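Local coordinates for protein 2',5'-phosphodiesterase 12 (Homo sapiens, PDB 4Z0V) that belongs to the endonuclease/exonuclease/phosphatase family and carries an additional N-terminal domain of the E-set clan, at residues A[66-71]-A[75-80]. Sequence-based numbering, arbitrary orientation.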
# COMPACT_ATOMS: atom_id res chain seq x y z
N TYR A 66 1.70 2.32 21.68
CA TYR A 66 0.86 2.98 22.68
C TYR A 66 -0.14 3.85 21.96
O TYR A 66 0.27 4.65 21.13
CB TYR A 66 1.74 3.84 23.62
CG TYR A 66 0.95 4.58 24.67
CD1 TYR A 66 0.52 3.93 25.83
CD2 TYR A 66 0.61 5.92 24.51
CE1 TYR A 66 -0.26 4.58 26.78
CE2 TYR A 66 -0.11 6.61 25.49
CZ TYR A 66 -0.57 5.92 26.61
OH TYR A 66 -1.28 6.58 27.58
N THR A 67 -1.44 3.75 22.30
CA THR A 67 -2.47 4.62 21.72
C THR A 67 -2.90 5.59 22.82
O THR A 67 -3.55 5.19 23.79
CB THR A 67 -3.65 3.82 21.13
OG1 THR A 67 -3.14 2.87 20.21
CG2 THR A 67 -4.64 4.70 20.37
N PRO A 68 -2.54 6.88 22.71
CA PRO A 68 -2.92 7.82 23.79
C PRO A 68 -4.42 8.01 23.88
O PRO A 68 -5.12 7.87 22.88
CB PRO A 68 -2.25 9.14 23.38
CG PRO A 68 -1.29 8.80 22.29
CD PRO A 68 -1.80 7.57 21.64
N SER A 69 -4.90 8.33 25.07
CA SER A 69 -6.33 8.60 25.26
C SER A 69 -6.55 10.12 25.19
O SER A 69 -5.57 10.87 25.14
CB SER A 69 -6.79 8.06 26.61
OG SER A 69 -6.24 8.84 27.65
N ASN A 70 -7.81 10.59 25.29
CA ASN A 70 -8.08 12.02 25.34
C ASN A 70 -7.55 12.62 26.64
O ASN A 70 -7.16 13.77 26.64
CB ASN A 70 -9.58 12.31 25.17
CG ASN A 70 -10.09 12.09 23.77
OD1 ASN A 70 -9.33 12.01 22.80
ND2 ASN A 70 -11.41 11.98 23.64
N ALA A 71 -7.43 11.80 27.70
CA ALA A 71 -6.89 12.24 28.98
C ALA A 71 -5.39 12.57 28.89
O ALA A 71 -4.86 13.26 29.76
CB ALA A 71 -7.11 11.17 30.04
N LEU A 75 0.13 16.09 27.47
CA LEU A 75 1.23 15.39 28.14
C LEU A 75 2.26 14.87 27.12
O LEU A 75 1.88 14.44 26.02
CB LEU A 75 0.72 14.17 28.94
CG LEU A 75 -0.38 14.39 29.99
CD1 LEU A 75 -0.79 13.03 30.61
CD2 LEU A 75 0.10 15.30 31.13
N ARG A 76 3.54 14.83 27.51
CA ARG A 76 4.57 14.17 26.73
C ARG A 76 4.54 12.69 27.14
O ARG A 76 4.01 12.35 28.20
CB ARG A 76 5.96 14.78 26.98
CG ARG A 76 6.01 16.22 26.43
CD ARG A 76 7.40 16.74 26.13
NE ARG A 76 8.17 16.99 27.35
CZ ARG A 76 9.24 16.31 27.73
NH1 ARG A 76 9.88 16.62 28.85
NH2 ARG A 76 9.70 15.31 26.98
N LEU A 77 5.12 11.83 26.31
CA LEU A 77 5.18 10.39 26.61
C LEU A 77 6.62 9.96 26.65
O LEU A 77 7.49 10.63 26.09
CB LEU A 77 4.43 9.62 25.48
CG LEU A 77 2.98 10.01 25.21
CD1 LEU A 77 2.44 9.22 23.96
CD2 LEU A 77 2.08 9.73 26.43
N LYS A 78 6.89 8.84 27.29
CA LYS A 78 8.24 8.33 27.31
C LYS A 78 8.18 6.82 27.14
O LYS A 78 7.33 6.17 27.75
CB LYS A 78 8.91 8.69 28.67
CG LYS A 78 10.36 8.15 28.79
CD LYS A 78 11.09 8.69 30.00
CE LYS A 78 10.87 7.86 31.24
NZ LYS A 78 11.88 8.18 32.27
N LEU A 79 9.06 6.26 26.31
CA LEU A 79 9.14 4.81 26.14
C LEU A 79 10.43 4.31 26.74
O LEU A 79 11.49 4.85 26.42
CB LEU A 79 9.06 4.40 24.64
CG LEU A 79 9.38 2.89 24.31
CD1 LEU A 79 8.34 1.94 24.91
CD2 LEU A 79 9.51 2.67 22.79
N HIS A 80 10.33 3.28 27.59
CA HIS A 80 11.47 2.52 28.08
C HIS A 80 11.52 1.25 27.28
O HIS A 80 10.51 0.55 27.22
CB HIS A 80 11.34 2.15 29.58
CG HIS A 80 12.37 1.14 30.02
ND1 HIS A 80 12.25 -0.22 29.71
CD2 HIS A 80 13.53 1.33 30.68
CE1 HIS A 80 13.33 -0.80 30.21
NE2 HIS A 80 14.12 0.09 30.83
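The hydroxyl of Tyr-66 and the backbone N of Ser-69 both hydrogen-bond to OD2 of Asp-72, so one carboxylate oxygen ties the tyrosine to the turn that follows it and fixes the far end of its ring. A weak bond from Ala-71 N to Ser-69 OG, 3.2 Å long and bent to 126°, lies within that turn. No hydrogen bond joins residues 66-71 to 75-80, and the interface is apolar. Its main element is the branched end of Leu-77. Methyl CD1 lies 3.8 Å from CD2 of Tyr-66, while CD2 of the leucine reaches CE2 of the same ring at 3.9 Å; both methyls thus approach the CD2-CE2 bond of the ring obliquely, the two side chains crossing at about a right angle. The ring is presented there because its CG stands anti to the backbone N (chi1 179°). Leu-77 CD1 also touches Pro-68 CG at 4.1 Å, resting over the place where ring and proline already meet. Farther along, Leu-75 adds a looser contact, its CD1 lying 4.2 Å from the carbonyl O of Ala-71. The CA atoms of Pro-68 and Leu-77 are 9.0 Å apart, a spacing spanned by the contacts of Leu-77 with Tyr-66 and Pro-68. Backbone bonding runs elsewhere: Tyr-66 pairs with Val-25 and Pro-68 with Gly-22, whereas strand 77-82 lies between strands 40-46 and 93-96. A loop leading into strand 77-82 thus folds back to pack Tyr-66 and Pro-68 against a side chain of that strand, consistent with the interior of an E-set, immunoglobulin-like beta sandwich, here the N-terminal domain.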